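Local atomic coordinates of N-acetylglucosamine-6-phosphate deacetylase (Mycobacterium smegmatis, PDB entry 6FV4), a protein that probably catalyses the metal-dependent removal of the acetyl group from N-acetylglucosamine-6-phosphate in mycobacterial amino-sugar metabolism. Residues P66-T71 with A350-A355; Y266-T270 with L345-Q349. The protein carries 1 engineered substitution. All coordinates share one frame; numbering follows the deposited sequence.

Helix 339-357 serves both contacts, an example of how residues distant in sequence can meet around one shared helix. Its residues 345-349 face helix 263-273 in contact 2, and the next six, 350-355, lie against strand 63-76 in contact 1. The centres of the two contacts are about 13 Å apart. Along the chain the order is 66-71, 266-270, 345-349, 350-355, so contact 2 is nested inside the long loop that contact 1 closes. The strand of contact 1 leads directly to the zinc ligands H72 and H74. The shared helix thereby ties the metal-bearing first strand of the barrel to a helix from late in the barrel.

Contact 1 (P66-T71 with A350-A355)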
# COMPACT_ATOMS: atom_id res chain seq x y z
N PRO B 66 4.60 23.36 -14.08
CA PRO B 66 3.26 23.98 -14.12
C PRO B 66 2.91 24.54 -12.75
O PRO B 66 3.46 24.14 -11.72
CB PRO B 66 2.33 22.83 -14.51
CG PRO B 66 3.24 21.68 -14.94
CD PRO B 66 4.54 21.90 -14.26
N GLY B 67 1.99 25.50 -12.74
CA GLY B 67 1.56 26.07 -11.47
C GLY B 67 0.99 24.99 -10.56
O GLY B 67 0.37 24.02 -11.02
N PHE B 68 1.23 25.14 -9.25
CA PHE B 68 0.66 24.20 -8.30
C PHE B 68 -0.85 24.40 -8.19
O PHE B 68 -1.36 25.52 -8.30
CB PHE B 68 1.32 24.36 -6.92
CG PHE B 68 2.82 24.16 -6.92
CD1 PHE B 68 3.65 25.06 -6.26
CD2 PHE B 68 3.40 23.07 -7.56
CE1 PHE B 68 5.03 24.89 -6.23
CE2 PHE B 68 4.81 22.90 -7.54
CZ PHE B 68 5.61 23.81 -6.87
N VAL B 69 -1.57 23.29 -7.99
CA VAL B 69 -3.03 23.24 -7.91
C VAL B 69 -3.37 22.71 -6.53
O VAL B 69 -3.37 21.50 -6.30
CB VAL B 69 -3.63 22.35 -9.01
CG1 VAL B 69 -5.16 22.33 -8.89
CG2 VAL B 69 -3.18 22.82 -10.39
N ASP B 70 -3.64 23.62 -5.58
CA ASP B 70 -3.96 23.24 -4.20
C ASP B 70 -5.47 23.12 -4.06
O ASP B 70 -6.18 24.14 -4.10
CB ASP B 70 -3.39 24.25 -3.22
CG ASP B 70 -3.37 23.74 -1.79
OD1 ASP B 70 -2.86 24.48 -0.91
OD2 ASP B 70 -3.87 22.61 -1.54
N THR B 71 -5.96 21.90 -3.91
CA THR B 71 -7.39 21.65 -3.93
C THR B 71 -8.00 21.52 -2.54
O THR B 71 -9.17 21.14 -2.42
CB THR B 71 -7.71 20.39 -4.74
OG1 THR B 71 -6.98 19.27 -4.22
CG2 THR B 71 -7.32 20.61 -6.21
N ALA B 350 1.23 17.37 -7.73
CA ALA B 350 0.97 18.72 -7.25
C ALA B 350 0.25 19.59 -8.28
O ALA B 350 -0.22 20.68 -7.92
CB ALA B 350 2.28 19.42 -6.86
N CYS B 351 0.16 19.13 -9.53
CA CYS B 351 -0.36 19.93 -10.64
C CYS B 351 -1.42 19.19 -11.44
O CYS B 351 -2.55 19.69 -11.58
CB CYS B 351 0.78 20.36 -11.58
SG CYS B 351 2.29 21.02 -10.76
N VAL B 352 -1.13 18.00 -11.96
CA VAL B 352 -2.05 17.36 -12.90
C VAL B 352 -3.14 16.57 -12.19
O VAL B 352 -4.34 16.76 -12.45
CB VAL B 352 -1.29 16.47 -13.90
CG1 VAL B 352 -2.28 15.90 -14.92
CG2 VAL B 352 -0.20 17.27 -14.59
N ASN B 353 -2.76 15.68 -11.29
CA ASN B 353 -3.74 14.83 -10.61
C ASN B 353 -4.80 15.64 -9.89
O ASN B 353 -5.99 15.28 -9.99
CB ASN B 353 -3.05 13.88 -9.62
CG ASN B 353 -2.02 12.99 -10.30
OD1 ASN B 353 -1.98 12.90 -11.52
ND2 ASN B 353 -1.18 12.32 -9.51
N PRO B 354 -4.47 16.67 -9.11
CA PRO B 354 -5.54 17.39 -8.41
C PRO B 354 -6.45 18.17 -9.34
O PRO B 354 -7.65 18.27 -9.08
CB PRO B 354 -4.78 18.31 -7.45
CG PRO B 354 -3.40 18.39 -7.96
CD PRO B 354 -3.13 17.10 -8.66
N ALA B 355 -5.90 18.77 -10.40
CA ALA B 355 -6.75 19.50 -11.33
C ALA B 355 -7.72 18.55 -12.02
O ALA B 355 -8.90 18.88 -12.22
CB ALA B 355 -5.90 20.25 -12.36
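V69 turns its isopropyl group onto the helix 350-355 and meets it with both branches. With V69 CG1 anti to the backbone N (chi1 -180°), V69 CG1 lies 4.1 Å from A355 CB, while V69 CG2 approaches C351 O at 3.4 Å. The P354 ring also lies against V69, P354 CG being 3.5 Å from V69 O. Further along, the side chains of T71 and P354 cross at about a right angle, T71 CG2 being 3.6 Å from P354 CB. On the other flank C351 SG sits 3.5 Å from P66 O and makes an oblique sulfur-aromatic contact with F68, whose CD2 also lies 3.9 Å from A350 CB. The F68 ring also meets the ring of F328 of helix 324-334, their planes about 40° apart.

One nearly straight hydrogen bond joins the backbones, V69 N to A350 O (2.9 Å, 173°). P354 is consistent with this acceptor being available: a proline has no N-H to give to the carbonyl four residues earlier, and the helix is kinked there. The strand thus takes over a helical carbonyl, whereas C351 O is buried with no partner in the model, a polar cost set within otherwise largely apolar packing.

Contact 2 (Y266-T270 with L345-Q349); sequences YRHIT and LAVRQ
T270 OG1 is gripped from two directions, donating its hydrogen to Y266 O one turn earlier in its own helix (2.8 Å) and accepting a weak, long bond from Q349 NE2 across the contact (3.4 Å, 146°). Y266 O is itself shared: it accepts both the helical T270 N and T270 OG1, which reach it from opposite faces of the carbonyl plane, and the bond from OG1 sets the direction of the threonine hydroxyl.

The stronger link runs from Y266 OH to Q349 OE1 at 2.7 Å. Here Y266 OH lies in the plane of the Q349 side-chain carbonyl and points at a lone pair of OE1, with a C=O...donor angle of 128°. OE1 lies at the edge of the Y266 ring, in its plane, and the ring and amide planes are 68° apart, so the two groups meet by their rims and do not stack. Q349 gets there by running extended beyond CG, and tyrosine and glutamine come at each other from opposite directions. T270 OG1 also lies over one face of the Y266 ring, offset toward its rim. Beside these polar groups, T270 CG2 and L345 CD2 meet tip to tip at 3.6 Å.

The strong bond at the oxygen and the weak one at the nitrogen together favour one amide orientation of Q349. The local helix axes are 13.7 Å apart and nearly perpendicular, and Y266 and Q349 span much of that gap. Y266 packs on A331 of helix 324-334, T270 and Q349 both rest on L278, and H268 faces H268 of the second subunit.

Helix 263-273 connects the neighbouring parallel strands 251-255 and 278-281, a beta-alpha-beta crossover of the TIM-like barrel found throughout the metallo-dependent hydrolases; the contact joins this barrel helix to the later helix 339-357.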
# COMPACT_ATOMS: atom_id res chain seq x y z
N TYR B 266 3.72 8.09 2.74
CA TYR B 266 3.54 8.73 1.44
C TYR B 266 4.15 7.88 0.32
O TYR B 266 3.60 7.79 -0.78
CB TYR B 266 4.16 10.13 1.46
CG TYR B 266 4.53 10.65 0.09
CD1 TYR B 266 3.55 11.12 -0.79
CD2 TYR B 266 5.85 10.69 -0.33
CE1 TYR B 266 3.88 11.59 -2.05
CE2 TYR B 266 6.20 11.16 -1.58
CZ TYR B 266 5.21 11.62 -2.44
OH TYR B 266 5.54 12.09 -3.69
N ARG B 267 5.31 7.28 0.58
CA ARG B 267 5.93 6.36 -0.38
C ARG B 267 5.09 5.12 -0.58
O ARG B 267 4.88 4.67 -1.72
CB ARG B 267 7.33 5.96 0.11
CG ARG B 267 8.47 6.76 -0.47
CD ARG B 267 9.82 6.03 -0.29
NE ARG B 267 10.05 5.54 1.08
CZ ARG B 267 10.48 6.29 2.09
NH1 ARG B 267 10.72 7.59 1.93
NH2 ARG B 267 10.67 5.74 3.29
N HIS B 268 4.65 4.50 0.52
CA HIS B 268 3.77 3.33 0.45
C HIS B 268 2.54 3.59 -0.41
O HIS B 268 2.17 2.78 -1.27
CB HIS B 268 3.36 2.95 1.87
CG HIS B 268 2.46 1.75 1.95
ND1 HIS B 268 2.91 0.47 1.75
CD2 HIS B 268 1.14 1.65 2.22
CE1 HIS B 268 1.91 -0.38 1.89
NE2 HIS B 268 0.82 0.32 2.17
N ILE B 269 1.86 4.71 -0.16
CA ILE B 269 0.64 5.00 -0.91
C ILE B 269 0.96 5.29 -2.37
O ILE B 269 0.28 4.81 -3.28
CB ILE B 269 -0.15 6.14 -0.24
CG1 ILE B 269 -0.66 5.68 1.13
CG2 ILE B 269 -1.36 6.57 -1.12
CD1 ILE B 269 -1.49 4.38 1.10
N THR B 270 2.01 6.07 -2.62
CA THR B 270 2.41 6.31 -4.00
C THR B 270 2.71 4.99 -4.70
O THR B 270 2.26 4.78 -5.83
CB THR B 270 3.63 7.22 -4.07
OG1 THR B 270 3.33 8.47 -3.44
CG2 THR B 270 4.03 7.46 -5.51
N LEU B 345 7.17 12.84 -10.99
CA LEU B 345 6.07 12.38 -10.16
C LEU B 345 5.45 13.54 -9.39
O LEU B 345 4.23 13.68 -9.35
CB LEU B 345 6.56 11.30 -9.19
CG LEU B 345 5.53 10.79 -8.19
CD1 LEU B 345 4.39 10.11 -8.92
CD2 LEU B 345 6.21 9.85 -7.18
N ALA B 346 6.29 14.39 -8.79
CA ALA B 346 5.78 15.49 -7.98
C ALA B 346 4.94 16.45 -8.81
O ALA B 346 3.93 16.98 -8.32
CB ALA B 346 6.95 16.22 -7.31
N VAL B 347 5.30 16.66 -10.08
CA VAL B 347 4.50 17.53 -10.93
C VAL B 347 3.12 16.92 -11.18
O VAL B 347 2.10 17.63 -11.17
CB VAL B 347 5.24 17.83 -12.25
CG1 VAL B 347 4.27 18.37 -13.29
CG2 VAL B 347 6.33 18.84 -12.00
N ARG B 348 3.05 15.61 -11.39
CA ARG B 348 1.75 14.96 -11.49
C ARG B 348 0.94 15.13 -10.20
O ARG B 348 -0.25 15.45 -10.24
CB ARG B 348 1.93 13.48 -11.79
CG ARG B 348 2.05 13.15 -13.28
CD ARG B 348 2.77 11.82 -13.47
NE ARG B 348 2.44 11.20 -14.76
CZ ARG B 348 3.11 11.41 -15.89
NH1 ARG B 348 4.16 12.22 -15.91
NH2 ARG B 348 2.73 10.80 -17.01
N GLN B 349 1.58 14.92 -9.05
CA GLN B 349 0.84 14.94 -7.79
C GLN B 349 0.45 16.35 -7.36
O GLN B 349 -0.55 16.51 -6.65
CB GLN B 349 1.66 14.29 -6.69
CG GLN B 349 1.88 12.81 -6.93
CD GLN B 349 2.75 12.20 -5.87
OE1 GLN B 349 3.54 12.90 -5.24
NE2 GLN B 349 2.59 10.88 -5.65